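Local coordinates for protein apical membrane antigen 1 (Toxoplasma gondii, PDB 3ZLE) that may take part in host cell invasion as a surface antigen of the parasite's sporozoite stage, belonging to the apicomplexan AMA1 family, at residues Phe88-Pro102 against Ser154-Leu166. Numbering follows the deposited sequence.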
ATOM      1  N   PHE A  88       9.237  -0.427  16.354  1.00 29.54           N
ATOM      2  CA  PHE A  88       8.084  -1.330  16.271  1.00 24.91           C
ATOM      3  C   PHE A  88       8.502  -2.789  16.137  1.00 28.12           C
ATOM      4  O   PHE A  88       7.659  -3.668  16.094  1.00 39.15           O
ATOM      5  CB  PHE A  88       7.221  -0.947  15.069  1.00 26.96           C
ATOM      6  CG  PHE A  88       6.526   0.368  15.213  1.00 24.56           C
ATOM      7  CD1 PHE A  88       6.911   1.279  16.202  1.00 37.35           C
ATOM      8  CD2 PHE A  88       5.511   0.692  14.395  1.00 22.84           C
ATOM      9  CE1 PHE A  88       6.257   2.500  16.341  1.00 33.35           C
ATOM     10  CE2 PHE A  88       4.832   1.889  14.525  1.00 29.43           C
ATOM     11  CZ  PHE A  88       5.199   2.796  15.508  1.00 33.71           C
ATOM     12  N   ASN A  89       9.801  -3.050  16.058  1.00 27.69           N
ATOM     13  CA  ASN A  89      10.296  -4.381  15.752  1.00 24.01           C
ATOM     14  C   ASN A  89      10.212  -5.328  16.928  1.00 31.39           C
ATOM     15  O   ASN A  89      10.593  -4.971  18.035  1.00 35.04           O
ATOM     16  CB  ASN A  89      11.757  -4.309  15.310  1.00 23.60           C
ATOM     17  CG  ASN A  89      12.255  -5.632  14.787  1.00 26.16           C
ATOM     18  OD1 ASN A  89      11.711  -6.175  13.852  1.00 29.04           O
ATOM     19  ND2 ASN A  89      13.267  -6.171  15.419  1.00 22.87           N
ATOM     20  N   ASN A  90       9.708  -6.533  16.678  1.00 30.08           N
ATOM     21  CA  ASN A  90       9.574  -7.550  17.700  1.00 35.36           C
ATOM     22  C   ASN A  90      10.950  -7.918  18.245  1.00 32.88           C
ATOM     23  O   ASN A  90      11.829  -8.241  17.485  1.00 28.96           O
ATOM     24  CB  ASN A  90       8.933  -8.788  17.101  1.00 29.58           C
ATOM     25  CG  ASN A  90       8.640  -9.860  18.145  1.00 40.43           C
ATOM     26  OD1 ASN A  90       9.405 -10.057  19.097  1.00 42.45           O
ATOM     27  ND2 ASN A  90       7.556 -10.592  17.940  1.00 35.92           N
ATOM     28  N   PRO A  91      11.122  -7.835  19.572  1.00 33.44           N
ATOM     29  CA  PRO A  91      12.449  -7.949  20.147  1.00 31.22           C
ATOM     30  C   PRO A  91      12.737  -9.280  20.860  1.00 37.18           C
ATOM     31  O   PRO A  91      13.767  -9.394  21.507  1.00 27.67           O
ATOM     32  CB  PRO A  91      12.490  -6.794  21.159  1.00 31.03           C
ATOM     33  CG  PRO A  91      11.071  -6.607  21.566  1.00 33.06           C
ATOM     34  CD  PRO A  91      10.231  -6.977  20.378  1.00 31.13           C
ATOM     35  N   GLN A  92      11.827 -10.250  20.771  1.00 35.81           N
ATOM     36  CA  GLN A  92      12.025 -11.535  21.432  1.00 36.41           C
ATOM     37  C   GLN A  92      13.242 -12.236  20.874  1.00 39.41           C
ATOM     38  O   GLN A  92      13.575 -12.058  19.696  1.00 46.80           O
ATOM     39  CB  GLN A  92      10.795 -12.423  21.262  1.00 38.38           C
ATOM     40  CG  GLN A  92       9.583 -11.981  22.066  1.00 48.31           C
ATOM     41  CD  GLN A  92       8.293 -12.588  21.520  1.00 64.28           C
ATOM     42  OE1 GLN A  92       8.050 -13.793  21.658  1.00 60.03           O
ATOM     43  NE2 GLN A  92       7.488 -11.767  20.850  1.00 58.65           N
ATOM     44  N   VAL A  93      13.945 -12.980  21.729  1.00 45.51           N
ATOM     45  CA  VAL A  93      14.958 -13.948  21.275  1.00 47.45           C
ATOM     46  C   VAL A  93      14.401 -15.368  21.347  1.00 51.01           C
ATOM     47  O   VAL A  93      13.517 -15.653  22.168  1.00 52.47           O
ATOM     48  CB  VAL A  93      16.248 -13.873  22.106  1.00 48.64           C
ATOM     49  CG1 VAL A  93      16.916 -12.518  21.936  1.00 57.76           C
ATOM     50  CG2 VAL A  93      15.937 -14.138  23.567  1.00 55.72           C
ATOM     51  N   TYR A  94      14.850 -16.232  20.436  1.00 51.74           N
ATOM     52  CA  TYR A  94      14.633 -17.676  20.572  1.00 54.76           C
ATOM     53  C   TYR A  94      15.386 -18.185  21.786  1.00 65.60           C
ATOM     54  O   TYR A  94      16.344 -17.545  22.248  1.00 60.55           O
ATOM     55  CB  TYR A  94      15.093 -18.430  19.315  1.00 45.47           C
ATOM     56  CG  TYR A  94      14.216 -18.157  18.114  1.00 55.04           C
ATOM     57  CD1 TYR A  94      12.886 -18.599  18.081  1.00 57.03           C
ATOM     58  CD2 TYR A  94      14.670 -17.361  17.069  1.00 50.75           C
ATOM     59  CE1 TYR A  94      12.044 -18.275  17.028  1.00 59.72           C
ATOM     60  CE2 TYR A  94      13.843 -17.029  16.011  1.00 48.71           C
ATOM     61  CZ  TYR A  94      12.539 -17.497  15.981  1.00 65.25           C
ATOM     62  OH  TYR A  94      11.734 -17.180  14.912  1.00 54.29           O
ATOM     63  N   THR A  95      14.956 -19.332  22.304  1.00 68.65           N
ATOM     64  CA  THR A  95      15.624 -19.948  23.441  1.00 76.21           C
ATOM     65  C   THR A  95      17.108 -20.196  23.147  1.00 72.52           C
ATOM     66  O   THR A  95      17.941 -20.119  24.054  1.00 61.86           O
ATOM     67  CB  THR A  95      14.923 -21.251  23.884  1.00 86.03           C
ATOM     68  OG1 THR A  95      14.581 -22.028  22.726  1.00 97.67           O
ATOM     69  CG2 THR A  95      13.641 -20.933  24.663  1.00 82.14           C
ATOM     70  N   SER A  96      17.442 -20.375  21.861  1.00 53.17           N
ATOM     71  CA  SER A  96      18.846 -20.391  21.431  1.00 60.65           C
ATOM     72  C   SER A  96      19.564 -19.064  21.683  1.00 55.38           C
ATOM     73  O   SER A  96      20.786 -19.007  21.673  1.00 62.90           O
ATOM     74  CB  SER A  96      18.971 -20.791  19.951  1.00 59.47           C
ATOM     75  OG  SER A  96      18.328 -19.847  19.098  1.00 78.43           O
ATOM     76  N   GLY A  97      18.803 -17.989  21.862  1.00 64.83           N
ATOM     77  CA  GLY A  97      19.393 -16.654  21.982  1.00 59.84           C
ATOM     78  C   GLY A  97      19.480 -15.840  20.692  1.00 56.75           C
ATOM     79  O   GLY A  97      19.849 -14.672  20.734  1.00 56.29           O
ATOM     80  N   GLN A  98      19.168 -16.465  19.549  1.00 58.73           N
ATOM     81  CA  GLN A  98      19.049 -15.753  18.266  1.00 49.75           C
ATOM     82  C   GLN A  98      17.817 -14.873  18.294  1.00 45.31           C
ATOM     83  O   GLN A  98      16.764 -15.294  18.773  1.00 53.43           O
ATOM     84  CB  GLN A  98      18.937 -16.751  17.079  1.00 49.77           C
ATOM     85  CG  GLN A  98      18.117 -16.186  15.896  1.00 66.58           C
ATOM     86  CD  GLN A  98      17.963 -17.136  14.700  1.00 66.94           C
ATOM     87  OE1 GLN A  98      18.498 -16.874  13.621  1.00 60.42           O
ATOM     88  NE2 GLN A  98      17.116 -18.158  14.850  1.00 59.17           N
ATOM     89  N   LYS A  99      17.894 -13.700  17.681  1.00 42.90           N
ATOM     90  CA  LYS A  99      16.745 -12.790  17.678  1.00 44.26           C
ATOM     91  C   LYS A  99      15.593 -13.281  16.772  1.00 38.16           C
ATOM     92  O   LYS A  99      15.837 -13.979  15.803  1.00 38.15           O
ATOM     93  CB  LYS A  99      17.203 -11.372  17.296  1.00 44.89           C
ATOM     94  CG  LYS A  99      17.753 -10.589  18.483  1.00 42.18           C
ATOM     95  CD  LYS A  99      18.458  -9.322  18.032  1.00 50.06           C
ATOM     96  CE  LYS A  99      17.517  -8.381  17.292  1.00 36.54           C
ATOM     97  NZ  LYS A  99      16.425  -7.869  18.160  1.00 41.08           N
ATOM     98  N   PHE A 100      14.340 -13.016  17.155  1.00 37.65           N
ATOM     99  CA  PHE A 100      13.194 -13.284  16.267  1.00 35.96           C
ATOM    100  C   PHE A 100      13.380 -12.466  15.001  1.00 42.26           C
ATOM    101  O   PHE A 100      13.145 -12.956  13.889  1.00 45.06           O
ATOM    102  CB  PHE A 100      11.849 -12.871  16.909  1.00 38.74           C
ATOM    103  CG  PHE A 100      11.176 -13.956  17.748  1.00 48.20           C
ATOM    104  CD1 PHE A 100      11.915 -14.813  18.557  1.00 61.16           C
ATOM    105  CD2 PHE A 100       9.787 -14.027  17.824  1.00 51.70           C
ATOM    106  CE1 PHE A 100      11.279 -15.766  19.365  1.00 55.53           C
ATOM    107  CE2 PHE A 100       9.151 -14.965  18.637  1.00 51.23           C
ATOM    108  CZ  PHE A 100       9.898 -15.832  19.411  1.00 44.60           C
ATOM    109  N   SER A 101      13.748 -11.198  15.172  1.00 31.73           N
ATOM    110  CA  SER A 101      13.614 -10.210  14.105  1.00 27.42           C
ATOM    111  C   SER A 101      14.593  -9.036  14.283  1.00 25.34           C
ATOM    112  O   SER A 101      14.748  -8.493  15.403  1.00 22.69           O
ATOM    113  CB  SER A 101      12.158  -9.707  14.030  1.00 23.19           C
ATOM    114  OG  SER A 101      11.996  -8.767  12.974  1.00 26.58           O
ATOM    115  N   PRO A 102      15.199  -8.580  13.180  1.00 25.52           N
ATOM    116  CA  PRO A 102      15.022  -8.998  11.783  1.00 25.39           C
ATOM    117  C   PRO A 102      15.778 -10.293  11.441  1.00 26.98           C
ATOM    118  O   PRO A 102      16.668 -10.706  12.176  1.00 22.68           O
ATOM    119  CB  PRO A 102      15.659  -7.836  10.989  1.00 24.24           C
ATOM    120  CG  PRO A 102      16.731  -7.325  11.908  1.00 27.30           C
ATOM    121  CD  PRO A 102      16.096  -7.396  13.288  1.00 26.72           C
ATOM    122  N   SER A 154      18.734  -4.352   2.387  1.00 17.60           N
ATOM    123  CA  SER A 154      19.477  -5.248   3.279  1.00 19.61           C
ATOM    124  C   SER A 154      19.118  -6.711   3.015  1.00 21.52           C
ATOM    125  O   SER A 154      19.851  -7.585   3.412  1.00 24.13           O
ATOM    126  CB  SER A 154      19.231  -4.925   4.745  1.00 20.39           C
ATOM    127  OG  SER A 154      17.867  -5.034   5.049  1.00 28.90           O
ATOM    128  N   ARG A 155      18.014  -6.953   2.287  1.00 20.55           N
ATOM    129  CA  ARG A 155      17.389  -8.277   2.195  1.00 22.96           C
ATOM    130  C   ARG A 155      17.081  -8.864   3.541  1.00 23.31           C
ATOM    131  O   ARG A 155      17.425 -10.001   3.807  1.00 23.27           O
ATOM    132  CB  ARG A 155      18.245  -9.259   1.373  1.00 20.27           C
ATOM    133  CG  ARG A 155      18.464  -8.765  -0.042  1.00 17.49           C
ATOM    134  CD  ARG A 155      19.311  -9.717  -0.870  1.00 18.34           C
ATOM    135  NE  ARG A 155      19.237  -9.320  -2.273  1.00 20.00           N
ATOM    136  CZ  ARG A 155      20.222  -8.702  -2.934  1.00 20.29           C
ATOM    137  NH1 ARG A 155      21.424  -8.500  -2.378  1.00 21.32           N
ATOM    138  NH2 ARG A 155      20.012  -8.288  -4.152  1.00 23.59           N
ATOM    139  N   LYS A 156      16.482  -8.047   4.416  1.00 24.14           N
ATOM    140  CA  LYS A 156      16.104  -8.484   5.755  1.00 21.34           C
ATOM    141  C   LYS A 156      14.589  -8.477   5.988  1.00 25.82           C
ATOM    142  O   LYS A 156      13.884  -7.582   5.539  1.00 26.21           O
ATOM    143  CB  LYS A 156      16.762  -7.592   6.793  1.00 21.80           C
ATOM    144  CG  LYS A 156      18.221  -7.952   7.064  1.00 23.11           C
ATOM    145  CD  LYS A 156      18.892  -6.861   7.861  1.00 24.24           C
ATOM    146  CE  LYS A 156      20.389  -6.943   7.680  1.00 26.53           C
ATOM    147  NZ  LYS A 156      20.947  -8.179   8.304  1.00 30.51           N
ATOM    148  N   CYS A 157      14.096  -9.461   6.722  1.00 26.23           N
ATOM    149  CA  CYS A 157      12.659  -9.516   7.008  1.00 23.38           C
ATOM    150  C   CYS A 157      12.445  -9.094   8.462  1.00 21.75           C
ATOM    151  O   CYS A 157      13.180  -9.537   9.345  1.00 19.41           O
ATOM    152  CB  CYS A 157      12.122 -10.942   6.784  1.00 28.77           C
ATOM    153  SG  CYS A 157      10.462 -11.204   7.521  1.00 28.07           S
ATOM    154  N   TYR A 158      11.465  -8.210   8.683  1.00 21.73           N
ATOM    155  CA  TYR A 158      11.093  -7.743  10.017  1.00 26.22           C
ATOM    156  C   TYR A 158       9.687  -8.191  10.345  1.00 28.98           C
ATOM    157  O   TYR A 158       8.747  -7.992   9.548  1.00 31.46           O
ATOM    158  CB  TYR A 158      11.163  -6.202  10.113  1.00 26.31           C
ATOM    159  CG  TYR A 158      12.549  -5.613   9.934  1.00 25.69           C
ATOM    160  CD1 TYR A 158      13.111  -5.517   8.676  1.00 24.01           C
ATOM    161  CD2 TYR A 158      13.256  -5.065  11.017  1.00 22.65           C
ATOM    162  CE1 TYR A 158      14.341  -4.920   8.480  1.00 22.26           C
ATOM    163  CE2 TYR A 158      14.521  -4.499  10.830  1.00 20.60           C
ATOM    164  CZ  TYR A 158      15.046  -4.435   9.557  1.00 21.60           C
ATOM    165  OH  TYR A 158      16.285  -3.918   9.325  1.00 29.13           O
ATOM    166  N   VAL A 159       9.519  -8.700  11.563  1.00 25.69           N
ATOM    167  CA  VAL A 159       8.229  -8.908  12.136  1.00 22.59           C
ATOM    168  C   VAL A 159       8.023  -7.847  13.208  1.00 25.75           C
ATOM    169  O   VAL A 159       8.849  -7.728  14.133  1.00 18.54           O
ATOM    170  CB  VAL A 159       8.141 -10.330  12.783  1.00 22.94           C
ATOM    171  CG1 VAL A 159       6.720 -10.602  13.293  1.00 16.02           C
ATOM    172  CG2 VAL A 159       8.498 -11.365  11.749  1.00 17.40           C
ATOM    173  N   LEU A 160       6.950  -7.052  13.082  1.00 21.73           N
ATOM    174  CA  LEU A 160       6.690  -5.960  14.011  1.00 22.57           C
ATOM    175  C   LEU A 160       5.760  -6.437  15.141  1.00 24.97           C
ATOM    176  O   LEU A 160       4.577  -6.690  14.912  1.00 28.82           O
ATOM    177  CB  LEU A 160       5.980  -4.763  13.294  1.00 20.88           C
ATOM    178  CG  LEU A 160       6.654  -4.175  12.030  1.00 21.00           C
ATOM    179  CD1 LEU A 160       5.865  -3.011  11.476  1.00 18.11           C
ATOM    180  CD2 LEU A 160       8.154  -3.812  12.230  1.00 16.97           C
ATOM    181  N   SER A 161       6.204  -6.309  16.370  1.00 25.47           N
ATOM    182  CA  SER A 161       5.277  -6.523  17.455  1.00 33.15           C
ATOM    183  C   SER A 161       4.391  -5.302  17.747  1.00 30.75           C
ATOM    184  O   SER A 161       3.364  -5.433  18.409  1.00 35.35           O
ATOM    185  CB  SER A 161       5.999  -7.031  18.687  1.00 30.35           C
ATOM    186  OG  SER A 161       6.747  -5.994  19.261  1.00 52.35           O
ATOM    187  N   VAL A 162       4.695  -4.167  17.125  1.00 23.33           N
ATOM    188  CA  VAL A 162       3.800  -3.020  17.201  1.00 23.03           C
ATOM    189  C   VAL A 162       3.003  -2.895  15.928  1.00 23.59           C
ATOM    190  O   VAL A 162       3.566  -2.716  14.865  1.00 30.15           O
ATOM    191  CB  VAL A 162       4.561  -1.705  17.486  1.00 21.76           C
ATOM    192  CG1 VAL A 162       3.607  -0.534  17.654  1.00 23.88           C
ATOM    193  CG2 VAL A 162       5.412  -1.860  18.733  1.00 22.96           C
ATOM    194  N   SER A 163       1.683  -2.952  16.044  1.00 26.73           N
ATOM    195  CA  SER A 163       0.802  -3.035  14.867  1.00 24.36           C
ATOM    196  C   SER A 163       0.068  -1.741  14.647  1.00 25.53           C
ATOM    197  O   SER A 163      -0.615  -1.590  13.628  1.00 22.92           O
ATOM    198  CB  SER A 163      -0.198  -4.167  14.995  1.00 26.34           C
ATOM    199  OG  SER A 163      -0.889  -4.112  16.226  1.00 32.60           O
ATOM    200  N   ALA A 164       0.091  -0.878  15.673  1.00 22.70           N
ATOM    201  CA  ALA A 164      -0.304   0.530  15.559  1.00 22.41           C
ATOM    202  C   ALA A 164       0.424   1.218  14.433  1.00 27.87           C
ATOM    203  O   ALA A 164       1.621   1.002  14.219  1.00 31.43           O
ATOM    204  CB  ALA A 164      -0.032   1.271  16.881  1.00 18.93           C
ATOM    205  N   GLN A 165      -0.311   1.988  13.651  1.00 34.36           N
ATOM    206  CA  GLN A 165       0.291   2.671  12.548  1.00 28.58           C
ATOM    207  C   GLN A 165       0.144   4.175  12.666  1.00 29.37           C
ATOM    208  O   GLN A 165       0.921   4.919  12.078  1.00 29.51           O
ATOM    209  CB  GLN A 165      -0.304   2.186  11.230  1.00 27.95           C
ATOM    210  CG  GLN A 165       0.074   0.764  10.926  1.00 27.77           C
ATOM    211  CD  GLN A 165      -1.019   0.020  10.229  1.00 26.94           C
ATOM    212  OE1 GLN A 165      -1.245   0.206   9.036  1.00 29.18           O
ATOM    213  NE2 GLN A 165      -1.674  -0.873  10.950  1.00 24.84           N
ATOM    214  N   LEU A 166      -0.902   4.627  13.357  1.00 26.96           N
ATOM    215  CA  LEU A 166      -1.155   6.065  13.430  1.00 29.27           C
ATOM    216  C   LEU A 166      -1.479   6.528  14.841  1.00 27.63           C
ATOM    217  O   LEU A 166      -2.462   6.089  15.441  1.00 31.46           O
ATOM    218  CB  LEU A 166      -2.220   6.525  12.411  1.00 24.68           C
ATOM    219  CG  LEU A 166      -2.805   7.932  12.615  1.00 31.86           C
ATOM    220  CD1 LEU A 166      -1.742   8.963  12.260  1.00 34.48           C
ATOM    221  CD2 LEU A 166      -4.055   8.158  11.756  1.00 28.32           C
TER
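A hairpin-like loop packs here on the end of strand 156-159 and the chain that follows it, with Asn89, Ser101 and Val159 tied together where the loop's two legs meet the strand. The hydroxyl of Ser101, set anti to its own backbone nitrogen (chi1 -179°), reaches the strand and accepts the N-H of Val159 (OG to N, 2.9 Å). The same OG donates to Asn89 OD1 at 2.8 Å, in the carbonyl plane and on a lone pair. Serine suits this place because one small hydroxyl both gives and takes. The Asn89 amide answers with its other end: ND2 bonds Ser101 O at 2.8 Å, coming from above that carbonyl's plane, and also reaches Asp72, so the flip of the amide is fixed. On the strand side, Asn90 N donates to Val159 O at 2.9 Å, while Asn90 OD1 accepts the N-H of Gln92, two residues on, closing an Asx turn at the start of the loop's outward leg.

Two CH-pi contacts add to these bonds. The rigid ring of Pro102, which follows a cis peptide bond, lies alongside the Tyr158 side chain, its CB 3.6 Å from the aromatic centroid. Asn89 OD1 comes to the edge of that ring, near its plane, the amide turned 77° from it. The flat, buried Phe88 ring takes branched Val162 on one face, CG1 3.9 Å from the centroid, and Val162 N bonds Phe88 O at 3.2 Å; Ile57 and Met59 of strand 55-59 also touch this phenylalanine. Cys157, disulfide-bonded to Cys124, ties the strand to helix 120-129. Together these contacts fasten a long loop that leads into edge strand 103-104, beside 156-159 in the five-stranded antiparallel sheet of the AMA1 ectodomain.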